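Local coordinates for protein Phosphoglucosamine/phosphogalactosamine mutase (Sulfolobus tokodaii, PDB 2F7L) that interconverts the 6-phosphates and 1-phosphates of glucosamine and galactosamine, a magnesium-dependent step on the way to UDP-GlcNAc and UDP-GalNAc, at residues Ile114-Arg118 / Glu119-Glu123; Ser267-Ala270 / Ser271-Pro275. One frame throughout, in Å; residues are numbered along the deposited sequence.

Contact 1. Residues Ile114-Arg118 / Glu119-Glu123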
loop_
_atom_site.group_PDB
_atom_site.type_symbol
_atom_site.label_atom_id
_atom_site.label_comp_id
_atom_site.label_asym_id
_atom_site.label_seq_id
_atom_site.Cartn_x
_atom_site.Cartn_y
_atom_site.Cartn_z
ATOM N N ILE A 114 8.178 -2.986 -9.531
ATOM C CA ILE A 114 8.025 -2.060 -8.430
ATOM C C ILE A 114 7.955 -0.649 -9.020
ATOM O O ILE A 114 8.363 -0.425 -10.141
ATOM C CB ILE A 114 9.242 -2.164 -7.497
ATOM C CG1 ILE A 114 9.586 -3.637 -7.298
ATOM C CG2 ILE A 114 8.957 -1.490 -6.155
ATOM C CD1 ILE A 114 10.813 -3.880 -6.455
ATOM N N GLU A 115 7.415 0.303 -8.280
ATOM C CA GLU A 115 7.379 1.675 -8.774
ATOM C C GLU A 115 8.831 2.144 -8.917
ATOM O O GLU A 115 9.732 1.657 -8.228
ATOM C CB GLU A 115 6.644 2.554 -7.778
ATOM C CG GLU A 115 6.257 1.784 -6.543
ATOM C CD GLU A 115 4.799 1.364 -6.540
ATOM O OE1 GLU A 115 4.443 0.485 -5.715
ATOM O OE2 GLU A 115 4.016 1.931 -7.343
ATOM N N ILE A 116 9.062 3.090 -9.818
ATOM C CA ILE A 116 10.412 3.588 -10.051
ATOM C C ILE A 116 11.039 4.195 -8.806
ATOM O O ILE A 116 10.345 4.790 -7.982
ATOM C CB ILE A 116 10.438 4.638 -11.212
ATOM C CG1 ILE A 116 9.410 5.744 -10.940
ATOM C CG2 ILE A 116 10.148 3.945 -12.553
ATOM C CD1 ILE A 116 9.461 6.922 -11.891
ATOM N N ARG A 117 12.350 4.010 -8.674
ATOM C CA ARG A 117 13.108 4.555 -7.561
ATOM C C ARG A 117 13.062 6.075 -7.665
ATOM O O ARG A 117 12.751 6.615 -8.726
ATOM C CB ARG A 117 14.553 4.079 -7.632
ATOM C CG ARG A 117 14.757 2.643 -7.187
ATOM C CD ARG A 117 16.090 2.094 -7.673
ATOM N NE ARG A 117 16.335 0.754 -7.153
ATOM C CZ ARG A 117 16.520 0.482 -5.861
ATOM N NH1 ARG A 117 16.483 1.465 -4.970
ATOM N NH2 ARG A 117 16.756 -0.765 -5.457
ATOM N N ARG A 118 13.383 6.767 -6.574
ATOM C CA ARG A 118 13.328 8.234 -6.569
ATOM C C ARG A 118 14.297 8.923 -7.529
ATOM O O ARG A 118 13.950 9.911 -8.179
ATOM C CB ARG A 118 13.507 8.755 -5.147
ATOM C CG ARG A 118 12.535 8.105 -4.155
ATOM C CD ARG A 118 11.104 7.928 -4.740
ATOM N NE ARG A 118 10.136 7.440 -3.741
ATOM C CZ ARG A 118 10.154 6.221 -3.193
ATOM N NH1 ARG A 118 11.094 5.345 -3.548
ATOM N NH2 ARG A 118 9.250 5.882 -2.270
ATOM N N GLU A 119 15.504 8.395 -7.636
ATOM C CA GLU A 119 16.473 8.966 -8.554
ATOM C C GLU A 119 15.865 8.985 -9.970
ATOM O O GLU A 119 16.180 9.836 -10.799
ATOM C CB GLU A 119 17.742 8.129 -8.507
ATOM C CG GLU A 119 18.207 7.763 -7.069
ATOM C CD GLU A 119 17.414 6.598 -6.424
ATOM O OE1 GLU A 119 16.880 5.764 -7.193
ATOM O OE2 GLU A 119 17.352 6.500 -5.159
ATOM N N LYS A 120 14.969 8.047 -10.234
ATOM C CA LYS A 120 14.317 7.970 -11.530
ATOM C C LYS A 120 13.179 8.986 -11.637
ATOM O O LYS A 120 12.901 9.488 -12.731
ATOM C CB LYS A 120 13.805 6.545 -11.790
ATOM C CG LYS A 120 14.930 5.530 -11.816
ATOM C CD LYS A 120 14.534 4.228 -12.454
ATOM C CE LYS A 120 15.756 3.323 -12.671
ATOM N NZ LYS A 120 15.454 2.105 -13.509
ATOM N N GLU A 121 12.513 9.291 -10.523
ATOM C CA GLU A 121 11.439 10.275 -10.579
ATOM C C GLU A 121 12.060 11.593 -11.012
ATOM O O GLU A 121 11.453 12.379 -11.748
ATOM C CB GLU A 121 10.770 10.455 -9.218
ATOM C CG GLU A 121 10.101 9.213 -8.676
ATOM C CD GLU A 121 9.366 9.465 -7.367
ATOM O OE1 GLU A 121 9.806 10.352 -6.597
ATOM O OE2 GLU A 121 8.356 8.763 -7.100
ATOM N N ASN A 122 13.286 11.816 -10.556
ATOM C CA ASN A 122 14.014 13.034 -10.869
ATOM C C ASN A 122 14.368 13.083 -12.340
ATOM O O ASN A 122 14.311 14.148 -12.960
ATOM C CB ASN A 122 15.298 13.122 -10.050
ATOM C CG ASN A 122 15.048 13.203 -8.555
ATOM O OD1 ASN A 122 15.936 12.886 -7.777
ATOM N ND2 ASN A 122 13.852 13.641 -8.143
ATOM N N GLU A 123 14.761 11.947 -12.903
ATOM C CA GLU A 123 15.100 11.943 -14.317
ATOM C C GLU A 123 13.868 12.369 -15.119
ATOM O O GLU A 123 13.932 13.240 -15.976
ATOM C CB GLU A 123 15.574 10.557 -14.743
ATOM C CG GLU A 123 16.930 10.188 -14.180
ATOM C CD GLU A 123 17.335 8.749 -14.475
ATOM O OE1 GLU A 123 16.864 8.179 -15.485
ATOM O OE2 GLU A 123 18.142 8.193 -13.699
#
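Glu119 folds back over the turn before it: its chain bends at chi2 (78°), which carries the carboxylate toward the aliphatic part of Arg117, where Glu119 OE1 lies 3.8 Å from Arg117 CD. The Arg117 chain runs on extended from CG to NE, and its NH2 forms a salt bridge with Asp318. Lys120 sets its CB against CB of Ile116, 3.9 Å away, while its backbone N makes a weak bond to Arg117 O. This is the start of helix 118-130 in the alpha/beta/alpha domain I, with Arg117 at the N-cap position and its carbonyl opening the helical bonding. Glu121 N takes up that same Arg117 O at 3.2 Å, in the carbonyl plane. The Glu121 side chain lies alongside Arg118, both pointing the same way, with OE1 3.3 Å from Arg118 CD. Glu121 OE2 sits 4.0 Å from Arg118 NE but well out of the guanidinium plane; no N-H points at it, so any attraction is probably one of charge only. NH1 of that arginine is salt-bridged to Asp311. Nearer the backbone, Ile116 CD1 meets Glu121 CG at 4.0 Å, the two chains crossing at a slant. With an alanine here, Ile116 CD1 would probably lose this neighbour and Arg118 a nearby negative charge. Asn122 N bonds Arg118 O at 3.1 Å.

Contact 2. Residues Ser267-Ala270 / Ser271-Pro275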
loop_
_atom_site.group_PDB
_atom_site.type_symbol
_atom_site.label_atom_id
_atom_site.label_comp_id
_atom_site.label_asym_id
_atom_site.label_seq_id
_atom_site.Cartn_x
_atom_site.Cartn_y
_atom_site.Cartn_z
ATOM N N SER A 267 3.292 -11.754 8.585
ATOM C CA SER A 267 4.746 -11.771 8.599
ATOM C C SER A 267 5.166 -13.099 9.250
ATOM O O SER A 267 6.193 -13.695 8.929
ATOM C CB SER A 267 5.256 -10.573 9.401
ATOM O OG SER A 267 6.536 -10.182 8.945
ATOM N N TYR A 268 4.337 -13.568 10.165
ATOM C CA TYR A 268 4.593 -14.821 10.853
ATOM C C TYR A 268 4.474 -16.013 9.890
ATOM O O TYR A 268 5.432 -16.765 9.673
ATOM C CB TYR A 268 3.593 -14.972 12.000
ATOM C CG TYR A 268 3.541 -16.354 12.572
ATOM C CD1 TYR A 268 4.667 -16.920 13.172
ATOM C CD2 TYR A 268 2.374 -17.117 12.486
ATOM C CE1 TYR A 268 4.635 -18.219 13.672
ATOM C CE2 TYR A 268 2.332 -18.420 12.981
ATOM C CZ TYR A 268 3.466 -18.964 13.571
ATOM O OH TYR A 268 3.437 -20.254 14.043
ATOM N N TRP A 269 3.283 -16.178 9.330
ATOM C CA TRP A 269 3.011 -17.255 8.399
ATOM C C TRP A 269 4.079 -17.369 7.312
ATOM O O TRP A 269 4.410 -18.466 6.867
ATOM C CB TRP A 269 1.647 -17.028 7.756
ATOM C CG TRP A 269 1.123 -18.232 7.083
ATOM C CD1 TRP A 269 0.607 -18.312 5.824
ATOM C CD2 TRP A 269 1.022 -19.543 7.643
ATOM N NE1 TRP A 269 0.187 -19.596 5.563
ATOM C CE2 TRP A 269 0.427 -20.372 6.665
ATOM C CE3 TRP A 269 1.375 -20.102 8.880
ATOM C CZ2 TRP A 269 0.176 -21.726 6.886
ATOM C CZ3 TRP A 269 1.125 -21.451 9.096
ATOM C CH2 TRP A 269 0.531 -22.245 8.103
ATOM N N ALA A 270 4.617 -16.234 6.884
ATOM C CA ALA A 270 5.634 -16.238 5.838
ATOM C C ALA A 270 6.873 -17.035 6.245
ATOM O O ALA A 270 7.517 -17.655 5.391
ATOM C CB ALA A 270 6.025 -14.816 5.467
ATOM N N SER A 271 7.210 -17.016 7.536
ATOM C CA SER A 271 8.368 -17.766 8.043
ATOM C C SER A 271 8.044 -19.261 8.080
ATOM O O SER A 271 8.914 -20.106 7.862
ATOM C CB SER A 271 8.734 -17.309 9.453
ATOM O OG SER A 271 7.674 -17.620 10.342
ATOM N N VAL A 272 6.792 -19.578 8.372
ATOM C CA VAL A 272 6.356 -20.962 8.415
ATOM C C VAL A 272 6.450 -21.576 7.019
ATOM O O VAL A 272 6.746 -22.760 6.883
ATOM C CB VAL A 272 4.897 -21.070 8.915
ATOM C CG1 VAL A 272 4.398 -22.493 8.783
ATOM C CG2 VAL A 272 4.811 -20.603 10.373
ATOM N N LYS A 273 6.207 -20.768 5.985
ATOM C CA LYS A 273 6.277 -21.235 4.596
ATOM C C LYS A 273 7.701 -21.208 4.030
ATOM O O LYS A 273 7.946 -21.690 2.927
ATOM C CB LYS A 273 5.401 -20.360 3.693
ATOM C CG LYS A 273 3.933 -20.297 4.040
ATOM C CD LYS A 273 3.225 -19.281 3.141
ATOM C CE LYS A 273 3.013 -19.775 1.720
ATOM N NZ LYS A 273 1.945 -20.781 1.670
ATOM N N ASN A 274 8.638 -20.620 4.760
ATOM C CA ASN A 274 10.008 -20.548 4.269
ATOM C C ASN A 274 11.039 -20.613 5.382
ATOM O O ASN A 274 11.725 -19.622 5.653
ATOM C CB ASN A 274 10.225 -19.259 3.471
ATOM C CG ASN A 274 9.287 -19.141 2.289
ATOM O OD1 ASN A 274 8.169 -18.623 2.409
ATOM N ND2 ASN A 274 9.726 -19.638 1.136
ATOM N N PRO A 275 11.170 -21.775 6.044
ATOM C CA PRO A 275 12.161 -21.854 7.124
ATOM C C PRO A 275 13.521 -21.472 6.571
ATOM O O PRO A 275 14.359 -20.908 7.272
ATOM C CB PRO A 275 12.089 -23.318 7.555
ATOM C CG PRO A 275 10.631 -23.683 7.284
ATOM C CD PRO A 275 10.400 -23.031 5.931
#
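Three donors from two residues converge on the carbonyl oxygen of Tyr268. Ser271 N reaches it at 2.8 Å, coming from well above the carbonyl plane, and the Ser271 hydroxyl donates to it as well in a bond modelled very short, its OG placed between the backbone N and the carbonyl carbon (chi1 64°), which turns it back along the helix. Val272 N adds a weak third bond at 3.4 Å. One residue on, Trp269 O receives Lys273 N at 3.1 Å, the donor tilted only slightly from the carbonyl plane.

Val272 is shared by two aromatic residues. Its CG2 lies over one face of the Tyr268 ring, toward the rim, as a CH-pi contact 4.2 Å from the ring centroid. The other methyl, CG1, meets the Trp269 indole obliquely at its six-membered ring, with Val272 CG1 3.4 Å from Trp269 CZ3. Lys273 then passes across the indole, with CG over the face of the five-membered ring at 4.3 Å from its centroid. Bends at chi3 and chi4 (75° and 74°) curl its ammonium round to Glu351 of helix 342-356, whose OE2 also accepts a hydrogen bond from Trp269 NE1. Tyr268 also meets the ring of Tyr298. These are i to i+3 and i+4 contacts of the kind that run along one side of an alpha-helix, here the C-terminal part of helix 259-272, packed on helix 342-356 in the alpha/beta/alpha domain III.

Overall arrangement
The two contacts come in series along the chain and share no helix or sheet. Contact 1 belongs to domain I, where the loop after strand 103-109 runs into the N-terminal start of helix 118-130, while contact 2 lies in the C-terminal part of helix 259-272 in domain III. Their centres are 31 Å apart and their nearest atoms about 17 Å, with no touch. Domain III nevertheless reaches contact 1, since helix 309-318 supplies the acid partners of both its arginines. The side chain of Arg118 is about 12 Å from that of Ser97, probably the phosphoserine of the catalytic cycle, whereas contact 2 is remote from the annotated sites.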